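Local structure of glucosidase (Croceicoccus marinus, 5Z3K) at residues A[60-68]-A[116-126]; A[99-109]-A[147-155]. The protein probably hydrolyses O-glycosidic bonds as a beta-glucosidase of glycoside hydrolase family 39. One frame throughout, in Å; residues are numbered along the deposited sequence.

Contact 1: A[60-68]-A[116-126]; sequences VSRLDTIDN and NKQPARDLAKY. With GOL (glycerol), chain C.
The carboxamide of N116 meets D64 and T65 together, and polar bonds are the main links between the loop 60-68 and the approach to, and first turn of, helix 123-138. N116 ND2 donates to D64 OD1 at 2.8 Å; the bond is nearly straight (177°) and lies in the amide plane, but it reaches the carboxylate from above its plane. The same ND2 gives a more bent bond (141°) to T65 OG1. The T65 chi1 of 47° sets OG1 between its backbone N and carbonyl carbon, where it also passes its proton to Q118 O at 2.7 Å. N116 OD1 accepts from Q118 N and closes an Asx turn. D64 OD1 also takes a bond from E112 N, while D64 OD2 is held by N68 ND2.

I66 CD1 packs against the N116 carboxamide, 3.8 Å from CG. The apolar pair is L63 CD2 with Y126 CE1, oblique at 3.5 Å. A water joins L63 O to Y126 OH, in the ring plane at its edge.

A glycerol, probably from the crystallisation liquor, spans the outer part: its O1 donates to T65 O and accepts from R121 N (2.7 Å), and its O2 accepts from D122 N. D122, at the N-cap position, accepts from K125 N through OD1.

With ND2 shared between D64 OD1 and T65 OG1, and OD1 taking Q118 N, the amide's rotation is probably fixed.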
loop_
_atom_site.group_PDB
_atom_site.type_symbol
_atom_site.label_atom_id
_atom_site.label_comp_id
_atom_site.label_asym_id
_atom_site.label_seq_id
_atom_site.Cartn_x
_atom_site.Cartn_y
_atom_site.Cartn_z
ATOM N N VAL A 60 6.890 9.004 13.258
ATOM C CA VAL A 60 7.838 10.033 13.669
ATOM C C VAL A 60 9.231 9.411 13.611
ATOM O O VAL A 60 9.842 9.124 14.649
ATOM C CB VAL A 60 7.478 10.574 15.070
ATOM C CG1 VAL A 60 8.488 11.639 15.531
ATOM C CG2 VAL A 60 6.060 11.152 15.056
ATOM N N SER A 61 9.731 9.178 12.390
ATOM C CA SER A 61 10.932 8.369 12.153
ATOM C C SER A 61 11.725 8.933 10.986
ATOM O O SER A 61 12.167 8.206 10.090
ATOM C CB SER A 61 10.574 6.908 11.877
ATOM O OG SER A 61 9.815 6.381 12.949
ATOM N N ARG A 62 11.918 10.247 10.998
ATOM C CA ARG A 62 12.581 10.953 9.915
ATOM C C ARG A 62 14.049 11.178 10.246
ATOM O O ARG A 62 14.426 11.372 11.406
ATOM C CB ARG A 62 11.894 12.297 9.652
ATOM C CG ARG A 62 10.427 12.180 9.309
ATOM C CD ARG A 62 10.230 11.567 7.946
ATOM N NE ARG A 62 8.804 11.480 7.655
ATOM C CZ ARG A 62 8.047 12.495 7.242
ATOM N NH1 ARG A 62 8.573 13.703 7.036
ATOM N NH2 ARG A 62 6.754 12.295 7.020
ATOM N N LEU A 63 14.883 11.139 9.212
ATOM C CA LEU A 63 16.286 11.522 9.338
ATOM C C LEU A 63 16.361 12.970 8.865
ATOM O O LEU A 63 16.598 13.243 7.688
ATOM C CB LEU A 63 17.196 10.602 8.526
ATOM C CG LEU A 63 18.670 11.034 8.567
ATOM C CD1 LEU A 63 19.133 11.139 10.011
ATOM C CD2 LEU A 63 19.570 10.093 7.772
ATOM N N ASP A 64 16.112 13.905 9.782
ATOM C CA ASP A 64 16.079 15.305 9.388
ATOM C C ASP A 64 17.490 15.786 9.056
ATOM O O ASP A 64 18.484 15.289 9.595
ATOM C CB ASP A 64 15.451 16.170 10.483
ATOM C CG ASP A 64 14.789 17.434 9.926
ATOM O OD1 ASP A 64 14.658 17.557 8.692
ATOM O OD2 ASP A 64 14.378 18.309 10.720
ATOM N N THR A 65 17.570 16.728 8.120
ATOM C CA THR A 65 18.846 17.216 7.621
ATOM C C THR A 65 19.313 18.477 8.339
ATOM O O THR A 65 20.372 19.010 8.006
ATOM C CB THR A 65 18.766 17.471 6.112
ATOM O OG1 THR A 65 17.580 18.214 5.813
ATOM C CG2 THR A 65 18.733 16.147 5.355
ATOM N N ILE A 66 18.538 18.976 9.291
ATOM C CA ILE A 66 18.997 19.959 10.256
ATOM C C ILE A 66 18.760 19.367 11.643
ATOM O O ILE A 66 18.151 18.305 11.789
ATOM C CB ILE A 66 18.285 21.314 10.098
ATOM C CG1 ILE A 66 16.779 21.141 10.333
ATOM C CG2 ILE A 66 18.576 21.922 8.719
ATOM C CD1 ILE A 66 15.965 22.386 10.093
ATOM N N ASP A 67 19.254 20.061 12.664
ATOM C CA ASP A 67 19.015 19.617 14.031
ATOM C C ASP A 67 17.531 19.708 14.349
ATOM O O ASP A 67 16.861 20.679 13.988
ATOM C CB ASP A 67 19.819 20.461 15.032
ATOM C CG ASP A 67 21.325 20.207 14.958
ATOM O OD1 ASP A 67 21.784 19.498 14.038
ATOM O OD2 ASP A 67 22.057 20.732 15.830
ATOM N N ASN A 68 17.021 18.691 15.043
ATOM C CA ASN A 68 15.600 18.524 15.333
ATOM C C ASN A 68 15.471 17.444 16.400
ATOM O O ASN A 68 15.977 16.328 16.210
ATOM C CB ASN A 68 14.843 18.152 14.046
ATOM C CG ASN A 68 13.345 17.959 14.257
ATOM O OD1 ASN A 68 12.852 17.902 15.381
ATOM N ND2 ASN A 68 12.616 17.828 13.153
ATOM N N ASN A 116 11.030 20.890 7.118
ATOM C CA ASN A 116 12.347 21.053 6.514
ATOM C C ASN A 116 12.515 20.088 5.353
ATOM O O ASN A 116 12.328 18.879 5.522
ATOM C CB ASN A 116 13.465 20.801 7.525
ATOM C CG ASN A 116 14.817 20.748 6.856
ATOM O OD1 ASN A 116 15.183 21.672 6.149
ATOM N ND2 ASN A 116 15.543 19.651 7.041
ATOM N N LYS A 117 12.899 20.618 4.185
ATOM C CA LYS A 117 13.186 19.775 3.029
ATOM C C LYS A 117 14.579 20.021 2.464
ATOM O O LYS A 117 14.849 19.666 1.305
ATOM C CB LYS A 117 12.133 19.947 1.932
ATOM C CG LYS A 117 11.827 21.368 1.553
ATOM C CD LYS A 117 10.577 21.841 2.279
ATOM C CE LYS A 117 10.028 23.117 1.670
ATOM N NZ LYS A 117 8.949 23.645 2.555
ATOM N N GLN A 118 15.481 20.586 3.263
ATOM C CA GLN A 118 16.808 20.910 2.756
ATOM C C GLN A 118 17.608 19.635 2.492
ATOM O O GLN A 118 17.422 18.622 3.171
ATOM C CB GLN A 118 17.562 21.793 3.751
ATOM C CG GLN A 118 16.937 23.156 3.972
ATOM C CD GLN A 118 17.686 23.960 5.012
ATOM O OE1 GLN A 118 18.902 23.827 5.154
ATOM N NE2 GLN A 118 16.965 24.789 5.755
ATOM N N PRO A 119 18.512 19.660 1.515
ATOM C CA PRO A 119 19.417 18.521 1.318
ATOM C C PRO A 119 20.440 18.428 2.445
ATOM O O PRO A 119 20.566 19.317 3.292
ATOM C CB PRO A 119 20.083 18.830 -0.027
ATOM C CG PRO A 119 20.055 20.346 -0.104
ATOM C CD PRO A 119 18.798 20.775 0.585
ATOM N N ALA A 120 21.186 17.325 2.439
ATOM C CA ALA A 120 22.235 17.124 3.431
ATOM C C ALA A 120 23.366 18.134 3.245
ATOM O O ALA A 120 23.812 18.386 2.124
ATOM C CB ALA A 120 22.798 15.707 3.333
ATOM N N ARG A 121 23.822 18.701 4.367
ATOM C CA ARG A 121 24.965 19.611 4.430
ATOM C C ARG A 121 26.294 18.878 4.304
ATOM O O ARG A 121 27.230 19.383 3.672
ATOM C CB ARG A 121 24.943 20.362 5.763
ATOM C CG ARG A 121 24.577 21.827 5.711
ATOM C CD ARG A 121 25.280 22.569 6.858
ATOM N NE ARG A 121 24.946 22.024 8.180
ATOM C CZ ARG A 121 25.804 21.366 8.959
ATOM N NH1 ARG A 121 27.040 21.161 8.548
ATOM N NH2 ARG A 121 25.429 20.904 10.148
ATOM N N ASP A 122 26.405 17.714 4.937
ATOM C CA ASP A 122 27.658 16.976 5.060
ATOM C C ASP A 122 27.360 15.558 4.595
ATOM O O ASP A 122 26.885 14.729 5.381
ATOM C CB ASP A 122 28.178 17.017 6.500
ATOM C CG ASP A 122 29.460 16.210 6.704
ATOM O OD1 ASP A 122 29.820 15.393 5.836
ATOM O OD2 ASP A 122 30.117 16.399 7.755
ATOM N N LEU A 123 27.669 15.277 3.329
ATOM C CA LEU A 123 27.229 14.023 2.725
ATOM C C LEU A 123 27.956 12.832 3.336
ATOM O O LEU A 123 27.360 11.763 3.527
ATOM C CB LEU A 123 27.437 14.077 1.208
ATOM C CG LEU A 123 26.724 13.030 0.351
ATOM C CD1 LEU A 123 25.218 13.172 0.481
ATOM C CD2 LEU A 123 27.166 13.118 -1.116
ATOM N N ALA A 124 29.238 13.000 3.665
ATOM C CA ALA A 124 29.992 11.912 4.277
ATOM C C ALA A 124 29.406 11.523 5.632
ATOM O O ALA A 124 29.254 10.330 5.925
ATOM C CB ALA A 124 31.465 12.309 4.414
ATOM N N LYS A 125 29.048 12.510 6.464
ATOM C CA LYS A 125 28.449 12.189 7.759
ATOM C C LYS A 125 27.027 11.660 7.595
ATOM O O LYS A 125 26.618 10.739 8.311
ATOM C CB LYS A 125 28.469 13.414 8.678
ATOM C CG LYS A 125 28.145 13.099 10.157
ATOM C CD LYS A 125 28.309 14.318 11.043
ATOM C CE LYS A 125 28.428 13.912 12.503
ATOM N NZ LYS A 125 28.805 15.052 13.398
ATOM N N TYR A 126 26.259 12.234 6.664
ATOM C CA TYR A 126 24.938 11.693 6.352
ATOM C C TYR A 126 25.023 10.197 6.044
ATOM O O TYR A 126 24.253 9.387 6.574
ATOM C CB TYR A 126 24.342 12.475 5.174
ATOM C CG TYR A 126 22.914 12.114 4.818
ATOM C CD1 TYR A 126 21.837 12.648 5.530
ATOM C CD2 TYR A 126 22.642 11.255 3.762
ATOM C CE1 TYR A 126 20.515 12.320 5.190
ATOM C CE2 TYR A 126 21.331 10.925 3.419
ATOM C CZ TYR A 126 20.278 11.464 4.140
ATOM O OH TYR A 126 18.977 11.134 3.811
HETATM C C1 GOL C . 22.601 16.841 7.312
HETATM O O1 GOL C . 22.598 18.100 6.686
HETATM C C2 GOL C . 24.083 16.380 7.396
HETATM O O2 GOL C . 24.661 16.250 6.131
HETATM C C3 GOL C . 24.801 17.469 8.259
HETATM O O3 GOL C . 25.809 16.809 8.983
HETATM O O HOH W 1 17.003 12.205 5.079
#

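Contact 2: A[99-109]-A[147-155]; sequences RSIGANILFTI and NAVSHWEFG
A chi1 of -163° turns the F107 ring away from its own backbone N and sets it obliquely against the six-membered ring of W152, whose own CG lies beside its backbone N; W152 CZ3 touches F107 CG. This pair sits between neighbouring parallel strands, 104-109 and 151-154, of an eight-stranded TIM barrel, as expected for family 39. The short strand axes approach to 4.6 Å.

The register follows from the backbone bonds: F107 N to H151 O, E153 N to F107 O (2.8 Å) and I109 N to E153 O (2.7 Å) are the firm ones, whereas H151 N to I105 O and G155 N to I109 O are weak.

On the face bearing F107, I109, W152 and F154, F107 CB stands over the six-membered ring of W152, 4.0 Å from its centroid, a CH-pi contact. The two ring planes stand at 31°. V149 CG1 touches F107 CB at 3.6 Å and covers the same face of the indole. Farther along, I109 CG2 meets F154 CD1, and helices 123-138 and 169-186 pack against F154.

Before the strands, the bent R99 side chain lays CD 3.4 Å from A148 O, and one guanidinium face lies under N147 O. NH1 bonds to A103 O. A leucine in place of R99 would probably leave A103 O without this donor and deprive the water bound by NE of its link to the helix end.

On the opposite face of the sheet, E153 runs alongside T108. Its OE2 also forms a salt bridge with R55, and its OE1 is hydrogen-bonded to the hydroxyls of S225 and S263. T108 OG1 donates to E153 OE2 at 2.9 Å, reaching it on the anti side, 16° out of the carboxylate plane.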
loop_
_atom_site.group_PDB
_atom_site.type_symbol
_atom_site.label_atom_id
_atom_site.label_comp_id
_atom_site.label_asym_id
_atom_site.label_seq_id
_atom_site.Cartn_x
_atom_site.Cartn_y
_atom_site.Cartn_z
ATOM N N ARG A 99 6.821 -5.873 13.449
ATOM C CA ARG A 99 7.343 -7.234 13.388
ATOM C C ARG A 99 6.481 -8.207 14.191
ATOM O O ARG A 99 6.405 -9.390 13.837
ATOM C CB ARG A 99 8.799 -7.276 13.871
ATOM C CG ARG A 99 9.785 -6.431 13.041
ATOM C CD ARG A 99 9.909 -6.930 11.581
ATOM N NE ARG A 99 10.503 -8.263 11.516
ATOM C CZ ARG A 99 10.318 -9.120 10.516
ATOM N NH1 ARG A 99 9.535 -8.801 9.494
ATOM N NH2 ARG A 99 10.906 -10.308 10.542
ATOM N N SER A 100 5.812 -7.736 15.253
ATOM C CA SER A 100 5.024 -8.634 16.084
ATOM C C SER A 100 3.791 -9.173 15.364
ATOM O O SER A 100 3.257 -10.203 15.777
ATOM C CB SER A 100 4.613 -7.927 17.381
ATOM O OG SER A 100 3.509 -7.072 17.161
ATOM N N ILE A 101 3.328 -8.510 14.302
ATOM C CA ILE A 101 2.236 -9.030 13.487
ATOM C C ILE A 101 2.748 -9.688 12.209
ATOM O O ILE A 101 1.951 -10.033 11.333
ATOM C CB ILE A 101 1.203 -7.936 13.166
ATOM C CG1 ILE A 101 1.802 -6.863 12.239
ATOM C CG2 ILE A 101 0.631 -7.327 14.458
ATOM C CD1 ILE A 101 0.769 -6.016 11.552
ATOM N N GLY A 102 4.063 -9.881 12.089
ATOM C CA GLY A 102 4.615 -10.628 10.976
ATOM C C GLY A 102 4.807 -9.830 9.709
ATOM O O GLY A 102 5.027 -10.414 8.642
ATOM N N ALA A 103 4.761 -8.509 9.791
ATOM C CA ALA A 103 4.915 -7.682 8.605
ATOM C C ALA A 103 6.365 -7.235 8.407
ATOM O O ALA A 103 7.127 -7.049 9.365
ATOM C CB ALA A 103 3.997 -6.466 8.687
ATOM N N ASN A 104 6.746 -7.086 7.145
ATOM C CA ASN A 104 8.028 -6.482 6.807
ATOM C C ASN A 104 7.912 -4.958 6.809
ATOM O O ASN A 104 6.826 -4.386 6.914
ATOM C CB ASN A 104 8.512 -6.987 5.452
ATOM C CG ASN A 104 9.114 -8.372 5.541
ATOM O OD1 ASN A 104 10.319 -8.527 5.704
ATOM N ND2 ASN A 104 8.277 -9.380 5.443
ATOM N N ILE A 105 9.051 -4.285 6.683
ATOM C CA ILE A 105 9.087 -2.834 6.804
ATOM C C ILE A 105 9.734 -2.234 5.563
ATOM O O ILE A 105 10.746 -2.747 5.066
ATOM C CB ILE A 105 9.810 -2.397 8.094
ATOM C CG1 ILE A 105 9.000 -2.876 9.305
ATOM C CG2 ILE A 105 9.952 -0.885 8.153
ATOM C CD1 ILE A 105 9.736 -2.804 10.636
ATOM N N LEU A 106 9.110 -1.180 5.039
ATOM C CA LEU A 106 9.680 -0.315 4.009
ATOM C C LEU A 106 10.054 0.972 4.729
ATOM O O LEU A 106 9.177 1.759 5.110
ATOM C CB LEU A 106 8.680 -0.074 2.886
ATOM C CG LEU A 106 9.034 0.990 1.851
ATOM C CD1 LEU A 106 10.215 0.482 1.053
ATOM C CD2 LEU A 106 7.839 1.259 0.943
ATOM N N PHE A 107 11.345 1.149 4.990
ATOM C CA PHE A 107 11.803 2.258 5.812
ATOM C C PHE A 107 12.152 3.427 4.900
ATOM O O PHE A 107 13.116 3.356 4.131
ATOM C CB PHE A 107 12.995 1.846 6.671
ATOM C CG PHE A 107 13.257 2.784 7.809
ATOM C CD1 PHE A 107 13.780 4.052 7.572
ATOM C CD2 PHE A 107 12.944 2.418 9.108
ATOM C CE1 PHE A 107 14.002 4.926 8.610
ATOM C CE2 PHE A 107 13.167 3.288 10.154
ATOM C CZ PHE A 107 13.697 4.546 9.905
ATOM N N THR A 108 11.383 4.508 4.999
ATOM C CA THR A 108 11.600 5.672 4.153
ATOM C C THR A 108 12.605 6.600 4.831
ATOM O O THR A 108 12.368 7.081 5.945
ATOM C CB THR A 108 10.296 6.413 3.861
ATOM O OG1 THR A 108 9.351 5.512 3.260
ATOM C CG2 THR A 108 10.541 7.570 2.887
ATOM N N ILE A 109 13.714 6.842 4.147
ATOM C CA ILE A 109 14.736 7.806 4.558
ATOM C C ILE A 109 14.337 9.177 4.017
ATOM O O ILE A 109 14.420 9.422 2.810
ATOM C CB ILE A 109 16.119 7.388 4.035
ATOM C CG1 ILE A 109 16.477 5.985 4.553
ATOM C CG2 ILE A 109 17.193 8.429 4.407
ATOM C CD1 ILE A 109 17.657 5.340 3.872
ATOM N N ASN A 147 17.484 -8.164 11.382
ATOM C CA ASN A 147 16.726 -8.419 10.154
ATOM C C ASN A 147 15.299 -7.877 10.216
ATOM O O ASN A 147 14.362 -8.506 9.732
ATOM C CB ASN A 147 16.717 -9.911 9.837
ATOM C CG ASN A 147 18.069 -10.393 9.446
ATOM O OD1 ASN A 147 18.832 -9.627 8.875
ATOM N ND2 ASN A 147 18.394 -11.644 9.753
ATOM N N ALA A 148 15.131 -6.685 10.778
ATOM C CA ALA A 148 13.782 -6.163 10.951
ATOM C C ALA A 148 13.282 -5.370 9.753
ATOM O O ALA A 148 12.065 -5.240 9.582
ATOM C CB ALA A 148 13.704 -5.291 12.209
ATOM N N VAL A 149 14.176 -4.847 8.917
ATOM C CA VAL A 149 13.803 -3.960 7.817
ATOM C C VAL A 149 14.413 -4.511 6.540
ATOM O O VAL A 149 15.637 -4.448 6.353
ATOM C CB VAL A 149 14.267 -2.515 8.065
ATOM C CG1 VAL A 149 13.874 -1.623 6.905
ATOM C CG2 VAL A 149 13.673 -2.004 9.350
ATOM N N SER A 150 13.562 -5.010 5.637
ATOM C CA SER A 150 14.034 -5.622 4.404
ATOM C C SER A 150 14.165 -4.636 3.251
ATOM O O SER A 150 14.911 -4.909 2.303
ATOM C CB SER A 150 13.087 -6.750 3.985
ATOM O OG SER A 150 11.801 -6.228 3.689
ATOM N N HIS A 151 13.462 -3.512 3.307
ATOM C CA HIS A 151 13.390 -2.566 2.208
ATOM C C HIS A 151 13.706 -1.171 2.719
ATOM O O HIS A 151 13.158 -0.745 3.740
ATOM C CB HIS A 151 12.000 -2.592 1.575
ATOM C CG HIS A 151 11.754 -3.783 0.707
ATOM N ND1 HIS A 151 11.659 -5.064 1.213
ATOM C CD2 HIS A 151 11.591 -3.894 -0.633
ATOM C CE1 HIS A 151 11.445 -5.910 0.220
ATOM N NE2 HIS A 151 11.397 -5.226 -0.910
ATOM N N TRP A 152 14.578 -0.461 2.007
ATOM C CA TRP A 152 15.003 0.881 2.380
ATOM C C TRP A 152 14.725 1.819 1.215
ATOM O O TRP A 152 15.278 1.647 0.117
ATOM C CB TRP A 152 16.482 0.884 2.786
ATOM C CG TRP A 152 16.712 0.095 4.044
ATOM C CD1 TRP A 152 16.890 -1.255 4.147
ATOM C CD2 TRP A 152 16.736 0.602 5.382
ATOM N NE1 TRP A 152 17.052 -1.615 5.467
ATOM C CE2 TRP A 152 16.958 -0.492 6.242
ATOM C CE3 TRP A 152 16.605 1.879 5.936
ATOM C CZ2 TRP A 152 17.055 -0.349 7.627
ATOM C CZ3 TRP A 152 16.701 2.017 7.317
ATOM C CH2 TRP A 152 16.920 0.906 8.143
ATOM N N GLU A 153 13.852 2.792 1.448
ATOM C CA GLU A 153 13.432 3.733 0.424
ATOM C C GLU A 153 14.074 5.084 0.683
ATOM O O GLU A 153 14.008 5.608 1.802
ATOM C CB GLU A 153 11.906 3.888 0.399
ATOM C CG GLU A 153 11.382 4.849 -0.694
ATOM C CD GLU A 153 9.869 5.006 -0.656
ATOM O OE1 GLU A 153 9.241 5.165 -1.731
ATOM O OE2 GLU A 153 9.306 4.958 0.460
ATOM N N PHE A 154 14.655 5.666 -0.353
ATOM C CA PHE A 154 15.129 7.042 -0.283
ATOM C C PHE A 154 14.211 7.941 -1.095
ATOM O O PHE A 154 14.110 7.792 -2.316
ATOM C CB PHE A 154 16.564 7.198 -0.787
ATOM C CG PHE A 154 17.055 8.622 -0.680
ATOM C CD1 PHE A 154 17.604 9.089 0.504
ATOM C CD2 PHE A 154 16.909 9.504 -1.741
ATOM C CE1 PHE A 154 18.027 10.416 0.626
ATOM C CE2 PHE A 154 17.331 10.828 -1.635
ATOM C CZ PHE A 154 17.878 11.283 -0.441
ATOM N N GLY A 155 13.583 8.900 -0.426
ATOM C CA GLY A 155 12.803 9.906 -1.119
ATOM C C GLY A 155 11.323 9.909 -0.787
ATOM O O GLY A 155 10.752 8.885 -0.400
HETATM O O HOH W 2 13.059 -8.955 12.794
HETATM O O HOH W 3 11.261 -5.993 7.103
HETATM O O HOH W 4 12.765 -8.778 6.890
#

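In the fold
Contact 2 is buried, its centre about 13 Å from the centre of the chain, and joins adjacent barrel strands; contact 1 is only partly buried, about 26 Å out, and joins the loop after strand 53-55 to the approach and first turn of helix 123-138. That helix follows strand 104-109 and precedes strand 151-154, so the segments of the two contacts alternate along the chain. Their chemistry differs: backbone pairing with apolar packing on one face and a polar cluster round E153 on the other in the barrel wall, mainly side-chain amide, carboxylate and hydroxyl bonds outside it. Though their centres are about 20 Å apart, Y126 bridges them, its OH 3.3 Å from I109 CG2 and near F154.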